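Local coordinates for immunity 23 family protein (Burkholderia dolosa AU0158, PDB 5FFP), which probably protects the bacteria that make it by neutralising the toxin delivered in contact-dependent growth inhibition, at residues 68-80 / 127-139. Numbering follows the deposited sequence.
Sequences FHISPEDAYRELC and FKENSREAGEVVL
Tyr-76 of helix 72-83 reaches with its hydroxyl into the connection between strands 120-127 and 135-140 of a three-stranded antiparallel sheet, and the contact illustrates how a helix laid on a sheet can also supply partners to a turn-rich linker. Residues 127-130 form a type II' turn, and residues 131-134 a type I turn. With CG anti to the backbone N (chi1 -178°), the phenol leaves the helix to meet the first of these, and its OH donates to Lys-128 O at 2.5 Å, the donor lying 22° off the carbonyl plane. Several amides of the linker find acceptors within it: Asn-130 OD1 accepts from Glu-133 N at 3.0 Å in an Asx motif, and Ser-131 O takes Ala-134 N. That same Ser-131 O receives a CA-H...O contact from Glu-73, 3.3 Å from its CA.

Beyond it, the extended Glu-73 side chain places OE2 2.4 Å from Arg-132 NH1 in a salt bridge, a distance shorter than expected and doubtful in its exact value, carboxylate and guanidinium planes 20° apart. At the helix start Ser-71 is the N-cap, its OG accepting weakly from Glu-73 N at 3.2 Å. Glu-136 lays OE1 over one face of the Pro-72 ring, 3.1 Å from Pro-72 CB, while its OE2 is bridged to Lys-122 on the neighbouring strand. Between these polar ends sits the methyl of Ala-134, its CB 3.8 Å from Tyr-76 CB.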
# COMPACT_ATOMS: atom_id res chain seq x y z
N PHE A 68 2.67 -15.77 -14.60
CA PHE A 68 2.31 -17.15 -14.91
C PHE A 68 3.51 -17.93 -15.40
O PHE A 68 3.75 -19.05 -14.93
CB PHE A 68 1.19 -17.22 -15.95
CG PHE A 68 0.49 -18.53 -15.97
CD1 PHE A 68 1.05 -19.62 -16.62
CD2 PHE A 68 -0.71 -18.70 -15.29
CE1 PHE A 68 0.43 -20.85 -16.61
CE2 PHE A 68 -1.35 -19.93 -15.28
CZ PHE A 68 -0.77 -21.01 -15.95
N HIS A 69 4.28 -17.34 -16.31
CA HIS A 69 5.32 -18.08 -17.04
C HIS A 69 6.71 -18.03 -16.43
O HIS A 69 7.58 -18.81 -16.84
CB HIS A 69 5.36 -17.63 -18.51
CG HIS A 69 4.20 -18.13 -19.30
ND1 HIS A 69 3.19 -17.31 -19.76
CD2 HIS A 69 3.86 -19.39 -19.68
CE1 HIS A 69 2.29 -18.03 -20.40
NE2 HIS A 69 2.67 -19.30 -20.36
N ILE A 70 6.95 -17.16 -15.46
CA ILE A 70 8.28 -17.08 -14.85
C ILE A 70 8.36 -18.08 -13.70
O ILE A 70 7.45 -18.86 -13.50
CB ILE A 70 8.64 -15.63 -14.42
CG1 ILE A 70 7.73 -15.15 -13.29
CG2 ILE A 70 8.56 -14.69 -15.62
CD1 ILE A 70 8.06 -13.74 -12.83
N SER A 71 9.48 -18.08 -13.00
CA SER A 71 9.71 -19.00 -11.89
C SER A 71 8.76 -18.71 -10.73
O SER A 71 8.31 -17.56 -10.58
CB SER A 71 11.17 -18.86 -11.42
OG SER A 71 11.42 -19.64 -10.26
N PRO A 72 8.42 -19.74 -9.93
CA PRO A 72 7.69 -19.51 -8.67
C PRO A 72 8.46 -18.58 -7.74
O PRO A 72 7.87 -17.66 -7.15
CB PRO A 72 7.59 -20.91 -8.04
CG PRO A 72 8.53 -21.78 -8.80
CD PRO A 72 8.66 -21.18 -10.17
N GLU A 73 9.77 -18.82 -7.63
CA GLU A 73 10.70 -17.99 -6.84
C GLU A 73 10.67 -16.50 -7.21
O GLU A 73 10.57 -15.63 -6.35
CB GLU A 73 12.12 -18.56 -7.00
CG GLU A 73 13.27 -17.77 -6.37
CD GLU A 73 14.59 -18.54 -6.42
OE1 GLU A 73 14.61 -19.77 -6.16
OE2 GLU A 73 15.63 -17.91 -6.71
N ASP A 74 10.74 -16.22 -8.50
CA ASP A 74 10.76 -14.84 -8.97
C ASP A 74 9.38 -14.21 -8.88
O ASP A 74 9.25 -13.06 -8.46
CB ASP A 74 11.31 -14.75 -10.40
CG ASP A 74 12.76 -15.19 -10.50
OD1 ASP A 74 13.17 -16.10 -9.75
OD2 ASP A 74 13.49 -14.64 -11.33
N ALA A 75 8.34 -14.95 -9.26
CA ALA A 75 6.96 -14.44 -9.20
C ALA A 75 6.56 -14.04 -7.76
O ALA A 75 6.02 -12.95 -7.54
CB ALA A 75 5.99 -15.47 -9.76
N TYR A 76 6.83 -14.91 -6.81
CA TYR A 76 6.53 -14.63 -5.40
C TYR A 76 7.23 -13.37 -4.88
O TYR A 76 6.67 -12.63 -4.09
CB TYR A 76 6.90 -15.83 -4.54
CG TYR A 76 6.60 -15.66 -3.06
CD1 TYR A 76 5.30 -15.74 -2.59
CD2 TYR A 76 7.62 -15.44 -2.14
CE1 TYR A 76 5.02 -15.60 -1.24
CE2 TYR A 76 7.35 -15.30 -0.80
CZ TYR A 76 6.05 -15.37 -0.35
OH TYR A 76 5.78 -15.23 0.99
N ARG A 77 8.47 -13.15 -5.33
CA ARG A 77 9.22 -11.96 -4.95
C ARG A 77 8.61 -10.72 -5.57
O ARG A 77 8.49 -9.70 -4.92
CB ARG A 77 10.67 -12.07 -5.41
CG ARG A 77 11.56 -10.93 -4.93
CD ARG A 77 13.04 -11.31 -4.97
NE ARG A 77 13.47 -11.66 -6.33
CZ ARG A 77 13.77 -12.89 -6.76
NH1 ARG A 77 13.71 -13.94 -5.95
NH2 ARG A 77 14.15 -13.06 -8.03
N GLU A 78 8.23 -10.82 -6.84
CA GLU A 78 7.59 -9.71 -7.54
C GLU A 78 6.21 -9.39 -6.93
O GLU A 78 5.79 -8.24 -6.89
CB GLU A 78 7.49 -10.03 -9.04
CG GLU A 78 6.69 -9.05 -9.90
CD GLU A 78 7.07 -7.59 -9.69
OE1 GLU A 78 8.27 -7.30 -9.49
OE2 GLU A 78 6.15 -6.73 -9.73
N LEU A 79 5.49 -10.41 -6.47
CA LEU A 79 4.14 -10.21 -5.94
C LEU A 79 4.19 -9.59 -4.55
O LEU A 79 3.33 -8.78 -4.18
CB LEU A 79 3.40 -11.54 -5.92
CG LEU A 79 2.94 -11.98 -7.31
CD1 LEU A 79 2.74 -13.49 -7.36
CD2 LEU A 79 1.66 -11.24 -7.69
N CYS A 80 5.19 -10.01 -3.78
CA CYS A 80 5.51 -9.43 -2.49
C CYS A 80 6.07 -8.01 -2.64
O CYS A 80 5.90 -7.18 -1.75
CB CYS A 80 6.51 -10.33 -1.75
SG CYS A 80 5.83 -11.95 -1.29
N PHE A 127 6.29 -18.50 2.36
CA PHE A 127 6.22 -18.00 3.72
C PHE A 127 7.11 -16.76 3.84
O PHE A 127 8.31 -16.84 3.61
CB PHE A 127 6.67 -19.09 4.70
CG PHE A 127 6.65 -18.66 6.15
CD1 PHE A 127 5.45 -18.43 6.80
CD2 PHE A 127 7.84 -18.49 6.86
CE1 PHE A 127 5.44 -18.04 8.13
CE2 PHE A 127 7.84 -18.10 8.18
CZ PHE A 127 6.64 -17.87 8.83
N LYS A 128 6.50 -15.61 4.16
CA LYS A 128 7.25 -14.37 4.45
C LYS A 128 8.13 -13.97 3.27
O LYS A 128 7.64 -13.93 2.14
CB LYS A 128 8.06 -14.51 5.73
CG LYS A 128 7.24 -14.79 6.99
CD LYS A 128 6.96 -13.53 7.80
CE LYS A 128 6.47 -13.88 9.19
NZ LYS A 128 6.53 -12.70 10.10
N GLU A 129 9.42 -13.70 3.50
CA GLU A 129 10.30 -13.23 2.43
C GLU A 129 11.16 -14.37 1.85
O GLU A 129 12.10 -14.12 1.09
CB GLU A 129 11.16 -12.02 2.88
CG GLU A 129 10.57 -10.67 2.46
CD GLU A 129 11.24 -9.45 3.10
OE1 GLU A 129 12.49 -9.39 3.25
OE2 GLU A 129 10.49 -8.51 3.42
N ASN A 130 10.83 -15.61 2.20
CA ASN A 130 11.53 -16.78 1.69
C ASN A 130 11.14 -17.13 0.24
O ASN A 130 10.43 -18.09 -0.02
CB ASN A 130 11.29 -17.96 2.63
CG ASN A 130 12.19 -19.15 2.33
OD1 ASN A 130 12.74 -19.27 1.23
ND2 ASN A 130 12.35 -20.03 3.31
N SER A 131 11.62 -16.34 -0.71
CA SER A 131 11.30 -16.53 -2.13
C SER A 131 11.92 -17.80 -2.73
O SER A 131 11.36 -18.39 -3.64
CB SER A 131 11.72 -15.30 -2.94
OG SER A 131 11.23 -14.10 -2.34
N ARG A 132 13.06 -18.23 -2.19
CA ARG A 132 13.70 -19.50 -2.57
C ARG A 132 12.77 -20.72 -2.40
O ARG A 132 12.60 -21.51 -3.34
CB ARG A 132 14.97 -19.72 -1.73
CG ARG A 132 16.22 -19.04 -2.31
CD ARG A 132 16.91 -19.88 -3.38
NE ARG A 132 18.15 -19.33 -3.96
CZ ARG A 132 18.26 -18.21 -4.69
NH1 ARG A 132 17.20 -17.44 -4.92
NH2 ARG A 132 19.44 -17.84 -5.16
N GLU A 133 12.16 -20.84 -1.22
CA GLU A 133 11.26 -21.94 -0.88
C GLU A 133 9.82 -21.70 -1.38
O GLU A 133 8.90 -22.35 -0.90
CB GLU A 133 11.20 -22.11 0.66
CG GLU A 133 10.77 -23.47 1.20
CD GLU A 133 10.20 -23.44 2.65
OE1 GLU A 133 10.83 -23.97 3.61
OE2 GLU A 133 9.08 -22.90 2.82
N ALA A 134 9.59 -20.80 -2.32
CA ALA A 134 8.23 -20.57 -2.82
C ALA A 134 7.77 -21.80 -3.60
O ALA A 134 8.56 -22.72 -3.83
CB ALA A 134 8.19 -19.34 -3.72
N GLY A 135 6.50 -21.85 -3.98
CA GLY A 135 6.00 -22.94 -4.81
C GLY A 135 4.71 -22.55 -5.48
O GLY A 135 4.21 -21.47 -5.25
N GLU A 136 4.16 -23.42 -6.32
CA GLU A 136 2.91 -23.12 -6.99
C GLU A 136 2.28 -24.38 -7.46
O GLU A 136 2.96 -25.41 -7.59
CB GLU A 136 3.14 -22.22 -8.22
CG GLU A 136 3.87 -22.87 -9.38
CD GLU A 136 4.45 -21.88 -10.39
OE1 GLU A 136 5.11 -20.90 -9.98
OE2 GLU A 136 4.25 -22.09 -11.62
N VAL A 137 0.98 -24.29 -7.75
CA VAL A 137 0.24 -25.38 -8.33
C VAL A 137 -0.67 -24.85 -9.42
O VAL A 137 -1.27 -23.79 -9.25
CB VAL A 137 -0.59 -26.13 -7.26
CG1 VAL A 137 -1.42 -25.17 -6.41
CG2 VAL A 137 -1.49 -27.18 -7.92
N VAL A 138 -0.75 -25.59 -10.52
CA VAL A 138 -1.57 -25.22 -11.66
C VAL A 138 -3.00 -25.67 -11.43
O VAL A 138 -3.28 -26.85 -11.18
CB VAL A 138 -1.06 -25.89 -12.98
CG1 VAL A 138 -1.99 -25.55 -14.15
CG2 VAL A 138 0.37 -25.47 -13.29
N LEU A 139 -3.92 -24.73 -11.57
CA LEU A 139 -5.33 -25.02 -11.47
C LEU A 139 -5.99 -24.73 -12.79
O LEU A 139 -5.39 -24.17 -13.70
CB LEU A 139 -5.98 -24.10 -10.43
CG LEU A 139 -5.81 -24.45 -8.95
CD1 LEU A 139 -4.39 -24.71 -8.48
CD2 LEU A 139 -6.42 -23.34 -8.12